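PDB 3KEZ: putative sugar binding protein from Bacteroides vulgatus ATCC 8482, which probably binds sugars at the bacterial outer membrane as a calcium-containing member of the SusD family of nutrient-binding proteins. Local coordinates for residues T51-Q56 against E387-L392; Q292-K295 against K299-R302. All coordinates share one frame; numbering follows the deposited sequence.

Contact 1 (T51-Q56 against E387-L392)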
ATOM      1  N   THR A  51      -2.073 -11.025   6.754  1.00  8.84           N
ATOM      2  CA  THR A  51      -1.017 -12.016   6.608  1.00 10.24           C
ATOM      3  C   THR A  51       0.216 -11.736   7.512  1.00  9.64           C
ATOM      4  O   THR A  51       1.213 -12.472   7.471  1.00 10.14           O
ATOM      5  CB  THR A  51      -0.537 -12.073   5.149  1.00 12.04           C
ATOM      6  OG1 THR A  51      -0.000 -10.793   4.809  1.00 10.43           O
ATOM      7  CG2 THR A  51      -1.657 -12.524   4.174  1.00  6.28           C
ATOM      8  N   GLY A  52       0.154 -10.666   8.315  1.00  9.95           N
ATOM      9  CA  GLY A  52       1.168 -10.350   9.305  1.00 11.96           C
ATOM     10  C   GLY A  52       0.893 -10.851  10.711  1.00 11.39           C
ATOM     11  O   GLY A  52       0.171 -11.842  10.927  1.00 10.72           O
ATOM     12  N   ASP A  53       1.494 -10.145  11.663  1.00 13.29           N
ATOM     13  CA  ASP A  53       1.389 -10.424  13.088  1.00 13.13           C
ATOM     14  C   ASP A  53       0.583  -9.416  13.926  1.00 10.43           C
ATOM     15  O   ASP A  53       0.358  -9.682  15.116  1.00 13.66           O
ATOM     16  CB  ASP A  53       2.805 -10.592  13.708  1.00 12.32           C
ATOM     17  CG  ASP A  53       3.712  -9.403  13.472  1.00 13.15           C
ATOM     18  OD1 ASP A  53       3.425  -8.584  12.584  1.00 13.94           O
ATOM     19  OD2 ASP A  53       4.770  -9.327  14.142  1.00 14.52           O
ATOM     20  N   ASP A  54       0.152  -8.305  13.312  1.00 10.86           N
ATOM     21  CA  ASP A  54      -0.418  -7.162  14.051  1.00  9.30           C
ATOM     22  C   ASP A  54      -1.927  -7.007  13.884  1.00  8.83           C
ATOM     23  O   ASP A  54      -2.585  -6.389  14.726  1.00 10.23           O
ATOM     24  CB  ASP A  54       0.305  -5.882  13.706  1.00  8.00           C
ATOM     25  CG  ASP A  54       1.724  -5.829  14.241  1.00  9.96           C
ATOM     26  OD1 ASP A  54       2.058  -6.611  15.157  1.00 10.70           O
ATOM     27  OD2 ASP A  54       2.500  -4.921  13.800  1.00 11.38           O
HETATM   28  N   MSE A  55      -2.471  -7.681  12.870  1.00 10.57           N
HETATM   29  CA  MSE A  55      -3.913  -7.787  12.620  1.00  6.67           C
HETATM   30  C   MSE A  55      -4.267  -9.211  12.242  1.00 10.68           C
HETATM   31  O   MSE A  55      -3.414  -9.982  11.789  1.00 10.60           O
HETATM   32  CB  MSE A  55      -4.372  -6.801  11.521  1.00  9.15           C
HETATM   33  CG  MSE A  55      -4.050  -5.348  11.886  1.00 10.80           C
HETATM   34 SE   MSE A  55      -5.035  -4.127  10.802  0.75  4.05          SE
HETATM   35  CE  MSE A  55      -6.749  -4.610  11.479  1.00 10.39           C
ATOM     36  N   GLN A  56      -5.539  -9.558  12.431  1.00  8.33           N
ATOM     37  CA  GLN A  56      -6.013 -10.899  12.145  1.00  9.69           C
ATOM     38  C   GLN A  56      -7.447 -10.814  11.680  1.00 10.89           C
ATOM     39  O   GLN A  56      -8.105  -9.822  11.934  1.00 11.12           O
ATOM     40  CB  GLN A  56      -5.961 -11.750  13.413  1.00 10.63           C
ATOM     41  CG  GLN A  56      -6.677 -11.158  14.622  1.00  7.84           C
ATOM     42  CD  GLN A  56      -6.695 -12.104  15.756  1.00  9.38           C
ATOM     43  OE1 GLN A  56      -5.833 -12.061  16.621  1.00 14.48           O
ATOM     44  NE2 GLN A  56      -7.658 -13.012  15.746  1.00 12.37           N
ATOM     45  N   GLU A 387       8.510   1.334  15.074  1.00  8.70           N
ATOM     46  CA  GLU A 387       7.736   2.546  14.869  1.00  9.58           C
ATOM     47  C   GLU A 387       6.787   2.449  13.648  1.00 11.23           C
ATOM     48  O   GLU A 387       5.605   2.821  13.731  1.00 10.38           O
ATOM     49  CB  GLU A 387       8.650   3.748  14.737  1.00 10.51           C
ATOM     50  CG  GLU A 387       7.943   5.114  14.871  1.00 13.41           C
ATOM     51  CD  GLU A 387       7.306   5.342  16.226  1.00 21.61           C
ATOM     52  OE1 GLU A 387       7.785   4.781  17.232  1.00 16.64           O
ATOM     53  OE2 GLU A 387       6.321   6.104  16.289  1.00 15.88           O
ATOM     54  N   ARG A 388       7.291   1.949  12.528  1.00  8.01           N
ATOM     55  CA  ARG A 388       6.501   1.855  11.296  1.00  9.30           C
ATOM     56  C   ARG A 388       5.206   1.022  11.509  1.00 11.87           C
ATOM     57  O   ARG A 388       4.141   1.385  11.024  1.00 10.93           O
ATOM     58  CB  ARG A 388       7.361   1.234  10.185  1.00  7.92           C
ATOM     59  CG  ARG A 388       6.752   1.187   8.794  1.00  9.88           C
ATOM     60  CD  ARG A 388       7.537   0.239   7.866  1.00  9.69           C
ATOM     61  NE  ARG A 388       7.048   0.311   6.501  1.00  8.33           N
ATOM     62  CZ  ARG A 388       7.286   1.343   5.667  1.00 14.33           C
ATOM     63  NH1 ARG A 388       8.029   2.386   6.029  1.00 14.32           N
ATOM     64  NH2 ARG A 388       6.754   1.332   4.456  1.00 13.41           N
ATOM     65  N   ARG A 389       5.306  -0.102  12.203  1.00 12.03           N
ATOM     66  CA  ARG A 389       4.131  -0.943  12.410  1.00 11.47           C
ATOM     67  C   ARG A 389       3.029  -0.233  13.233  1.00  9.20           C
ATOM     68  O   ARG A 389       1.845  -0.456  13.007  1.00  8.28           O
ATOM     69  CB  ARG A 389       4.517  -2.288  13.030  1.00 11.95           C
ATOM     70  CG  ARG A 389       4.858  -2.204  14.508  1.00 10.63           C
ATOM     71  CD  ARG A 389       5.784  -3.295  14.938  1.00 11.63           C
ATOM     72  NE  ARG A 389       5.022  -4.496  15.181  1.00  8.58           N
ATOM     73  CZ  ARG A 389       5.451  -5.548  15.868  1.00 14.96           C
ATOM     74  NH1 ARG A 389       6.668  -5.571  16.404  1.00 13.87           N
ATOM     75  NH2 ARG A 389       4.654  -6.589  16.011  1.00  7.70           N
ATOM     76  N   LYS A 390       3.423   0.626  14.169  1.00  9.25           N
ATOM     77  CA  LYS A 390       2.455   1.414  14.929  1.00 11.64           C
ATOM     78  C   LYS A 390       1.825   2.428  14.033  1.00  9.68           C
ATOM     79  O   LYS A 390       0.597   2.580  14.044  1.00  9.64           O
ATOM     80  CB  LYS A 390       3.080   2.091  16.149  1.00 13.95           C
ATOM     81  CG  LYS A 390       3.695   1.105  17.167  1.00 10.60           C
ATOM     82  CD  LYS A 390       4.395   1.871  18.338  1.00  9.98           C
ATOM     83  CE  LYS A 390       5.166   0.919  19.203  1.00 19.92           C
ATOM     84  NZ  LYS A 390       6.084   1.654  20.078  1.00 24.38           N
ATOM     85  N   GLU A 391       2.635   3.073  13.190  1.00  8.89           N
ATOM     86  CA  GLU A 391       2.114   4.110  12.298  1.00  8.13           C
ATOM     87  C   GLU A 391       1.218   3.593  11.163  1.00 10.13           C
ATOM     88  O   GLU A 391       0.227   4.231  10.829  1.00  8.64           O
ATOM     89  CB  GLU A 391       3.271   4.930  11.714  1.00 11.44           C
ATOM     90  CG  GLU A 391       2.779   6.118  10.947  1.00  6.57           C
ATOM     91  CD  GLU A 391       1.983   7.066  11.817  1.00 14.83           C
ATOM     92  OE1 GLU A 391       2.479   7.408  12.924  1.00 11.68           O
ATOM     93  OE2 GLU A 391       0.873   7.477  11.403  1.00  7.89           O
ATOM     94  N   LEU A 392       1.541   2.437  10.581  1.00  8.82           N
ATOM     95  CA  LEU A 392       0.919   2.005   9.344  1.00  8.58           C
ATOM     96  C   LEU A 392      -0.038   0.806   9.484  1.00  8.81           C
ATOM     97  O   LEU A 392      -0.448   0.226   8.501  1.00 10.98           O
ATOM     98  CB  LEU A 392       1.995   1.723   8.300  1.00  8.74           C
ATOM     99  CG  LEU A 392       2.884   2.930   7.897  1.00  8.78           C
ATOM    100  CD1 LEU A 392       3.821   2.525   6.728  1.00  8.21           C
ATOM    101  CD2 LEU A 392       2.038   4.125   7.458  1.00  8.19           C
TER
HETATM  102  O   HOH W   1       1.245  -3.111  12.013  1.00 10.92           O
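Arg389 meets Asp54 side-on and holds its carboxylate with two nitrogens, one to each oxygen. NH2 of Arg389 donates to OD1 of Asp54 at 2.7 Å in a nearly straight hydrogen bond (171°). NE of Arg389 donates to OD2 of Asp54 at 2.9 Å. Both oxygens use their syn lone pairs, and the carboxylate and guanidinium planes are only 17° apart. The pair is therefore a nearly flat bidentate salt bridge. Arg389 starts with CG between its backbone N and carbonyl carbon, and a bend at chi3 (-82°) then turns the NE edge of the guanidinium to Asp54. The carboxylate of Asp54 also lies against the start of the arginine chain, with OD2 3.4 Å from CB of Arg389.

Asp53 adds a second negative charge. Its OD2 lies 3.3 Å from NH2 of Arg389 but well out of the guanidinium plane, so this salt bridge works through charge alone. The stronger partner of Asp53 is Arg398, which takes OD1. On the far side, NH1 of Arg389 pairs with Asp386 of its own helix. One water donates to OD2 of Asp54 and to the backbone O of Arg389, tying the loop to the helix a second way.

A leucine in place of Arg389 would probably leave the buried carboxylate of Asp54 without its charged mate, with OD1 losing the NH2 donor and OD2 left to the water. The chemistry implies a fixed electrostatic joint between the loop before strand 55-57 and helix 381-392, two parts far apart in sequence.

Contact 2 (Q292-K295 against K299-R302); sequences QLLK and KDVR
An Asx turn at Asp300, in the loop after helix 288-295, is the polar half of this contact; Leu294 of that helix is the apolar half. OD1 of Asp300 accepts from the backbone N of Arg302, two residues on, at 2.9 Å. This bond uses the anti lone pair of OD1. The syn lone pair of the same oxygen takes NE of Arg302, also at 2.9 Å but tilted 18° from the guanidinium plane. OD2 of Asp300 receives NH2 of Arg302 at 2.8 Å, in that plane and in a straight hydrogen bond. Arg302 thus grips the carboxylate side-on with two nitrogens, while its own backbone N fixes the carboxylate from another direction. The bend of Arg302 at chi3 (-64°) folds the guanidinium back to reach a residue so near in sequence.

Leu294 sends its two methyls to different places. CD1 lies 3.9 Å from OD2 of Asp300 and 4.2 Å from CB of Arg302. CD2 rests 3.9 Å from the backbone O of Arg302. These are van der Waals contacts, and the leucine and aspartate side chains cross at about a right angle. Water 2 joins the segments with polar bonds: it donates to the backbone O of Leu294 and to OD2 of Asp300, each at 2.7 Å.

Arg302 has further acidic partners on helix 381-392. Its side chain also touches Ile364 and Ala368 of helix 354-368. The carboxylate of Asp300 is thus held by three protein N-H groups and a water. This probably stabilises its negative charge and fixes the turn beside Leu294.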
ATOM      1  N   GLN A 292      -0.868  -4.792  22.891  1.00 11.56           N
ATOM      2  CA  GLN A 292       0.090  -4.697  23.998  1.00 11.50           C
ATOM      3  C   GLN A 292       1.345  -3.875  23.666  1.00 14.09           C
ATOM      4  O   GLN A 292       1.785  -3.059  24.491  1.00 10.68           O
ATOM      5  CB  GLN A 292       0.436  -6.066  24.524  1.00 10.98           C
ATOM      6  CG  GLN A 292      -0.793  -6.663  25.223  1.00 13.66           C
ATOM      7  CD  GLN A 292      -0.592  -8.066  25.724  1.00 19.15           C
ATOM      8  OE1 GLN A 292       0.419  -8.726  25.425  1.00 23.24           O
ATOM      9  NE2 GLN A 292      -1.590  -8.562  26.459  1.00 13.09           N
ATOM     10  N   LEU A 293       1.889  -4.055  22.467  1.00 13.47           N
ATOM     11  CA  LEU A 293       2.983  -3.203  21.959  1.00 12.81           C
ATOM     12  C   LEU A 293       2.577  -1.731  21.937  1.00 14.94           C
ATOM     13  O   LEU A 293       3.344  -0.858  22.372  1.00 14.07           O
ATOM     14  CB  LEU A 293       3.415  -3.681  20.551  1.00 11.65           C
ATOM     15  CG  LEU A 293       4.014  -2.778  19.441  1.00 20.28           C
ATOM     16  CD1 LEU A 293       4.328  -3.635  18.265  1.00 30.18           C
ATOM     17  CD2 LEU A 293       3.114  -1.686  18.939  1.00 29.46           C
ATOM     18  N   LEU A 294       1.367  -1.450  21.432  1.00 14.12           N
ATOM     19  CA  LEU A 294       0.941  -0.071  21.227  1.00 14.63           C
ATOM     20  C   LEU A 294       0.707   0.585  22.584  1.00 17.48           C
ATOM     21  O   LEU A 294       1.118   1.722  22.804  1.00 17.10           O
ATOM     22  CB  LEU A 294      -0.298   0.038  20.316  1.00 13.07           C
ATOM     23  CG  LEU A 294      -0.698   1.437  19.810  1.00 16.40           C
ATOM     24  CD1 LEU A 294       0.421   2.113  19.023  1.00 10.68           C
ATOM     25  CD2 LEU A 294      -2.026   1.433  18.983  1.00  9.32           C
ATOM     26  N   LYS A 295       0.091  -0.147  23.513  1.00 17.77           N
ATOM     27  CA  LYS A 295      -0.233   0.445  24.788  1.00 20.08           C
ATOM     28  C   LYS A 295       0.922   0.491  25.794  1.00 21.43           C
ATOM     29  O   LYS A 295       0.752   1.060  26.882  1.00 24.43           O
ATOM     30  CB  LYS A 295      -1.482  -0.200  25.375  1.00 21.27           C
ATOM     31  CG  LYS A 295      -1.336  -1.561  25.989  1.00 23.49           C
ATOM     32  CD  LYS A 295      -2.774  -2.086  26.308  1.00 27.83           C
ATOM     33  CE  LYS A 295      -2.928  -2.620  27.706  1.00 36.37           C
ATOM     34  NZ  LYS A 295      -3.006  -4.115  27.772  1.00 40.23           N
ATOM     35  N   LYS A 299       0.244   7.103  26.420  1.00  9.25           N
ATOM     36  CA  LYS A 299      -0.067   8.413  25.822  1.00  9.80           C
ATOM     37  C   LYS A 299       0.146   8.439  24.319  1.00 11.90           C
ATOM     38  O   LYS A 299       0.083   9.503  23.681  1.00 14.25           O
ATOM     39  CB  LYS A 299       0.708   9.508  26.525  1.00 12.08           C
ATOM     40  CG  LYS A 299       0.246   9.654  27.978  1.00 17.91           C
ATOM     41  CD  LYS A 299       1.136  10.588  28.748  1.00 28.93           C
ATOM     42  CE  LYS A 299       0.634  10.748  30.151  1.00 25.25           C
ATOM     43  NZ  LYS A 299      -0.831  10.997  30.176  1.00 37.18           N
ATOM     44  N   ASP A 300       0.353   7.266  23.735  1.00 11.51           N
ATOM     45  CA  ASP A 300       0.578   7.172  22.305  1.00 10.71           C
ATOM     46  C   ASP A 300      -0.721   7.577  21.620  1.00 11.30           C
ATOM     47  O   ASP A 300      -1.778   6.952  21.843  1.00 11.78           O
ATOM     48  CB  ASP A 300       1.027   5.736  21.919  1.00 10.86           C
ATOM     49  CG  ASP A 300       1.505   5.636  20.476  1.00 15.08           C
ATOM     50  OD1 ASP A 300       0.795   6.140  19.572  1.00 10.54           O
ATOM     51  OD2 ASP A 300       2.594   5.092  20.237  1.00 11.09           O
ATOM     52  N   VAL A 301      -0.668   8.614  20.781  1.00  9.58           N
ATOM     53  CA  VAL A 301      -1.909   9.136  20.161  1.00  7.80           C
ATOM     54  C   VAL A 301      -2.584   8.084  19.268  1.00 10.32           C
ATOM     55  O   VAL A 301      -3.794   8.119  19.065  1.00 11.03           O
ATOM     56  CB  VAL A 301      -1.654  10.417  19.365  1.00 11.33           C
ATOM     57  CG1 VAL A 301      -1.060  10.082  18.010  1.00  8.81           C
ATOM     58  CG2 VAL A 301      -2.931  11.263  19.258  1.00  3.68           C
ATOM     59  N   ARG A 302      -1.845   7.091  18.788  1.00  9.59           N
ATOM     60  CA  ARG A 302      -2.455   6.103  17.917  1.00 12.91           C
ATOM     61  C   ARG A 302      -3.410   5.151  18.658  1.00 13.29           C
ATOM     62  O   ARG A 302      -4.258   4.505  18.041  1.00 12.95           O
ATOM     63  CB  ARG A 302      -1.373   5.347  17.130  1.00 13.97           C
ATOM     64  CG  ARG A 302      -0.636   6.281  16.171  1.00 14.85           C
ATOM     65  CD  ARG A 302       0.711   5.748  15.707  1.00 13.94           C
ATOM     66  NE  ARG A 302       1.668   5.615  16.809  1.00 14.71           N
ATOM     67  CZ  ARG A 302       2.995   5.633  16.658  1.00 11.80           C
ATOM     68  NH1 ARG A 302       3.562   5.800  15.453  1.00 14.21           N
ATOM     69  NH2 ARG A 302       3.755   5.465  17.715  1.00  8.84           N
TER
HETATM   70  O   HOH W   2       3.280   3.063  21.799  1.00 10.29           O

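Contact 1 and contact 2 have centres about 13 Å apart and meet through helix 381-392. Along the chain, contact 2 is nested inside the long loop closed by contact 1. Their polar link is Arg302, whose NH1 is 2.9 Å from OE2 of Glu387 and 3.2 Å from OE1 of Glu391. Leu293 adds packing: its CD1 is 3.3 Å from CZ of Arg389 and its CD2 is 3.3 Å from CE of Lys390. The helix therefore uses Arg389 for residues 51-56, and Glu387 and Glu391 for the side chain of Arg302. Both contacts lie away from the calcium site formed by Asn261, Gln322, Glu325, Asp329 and Asn331.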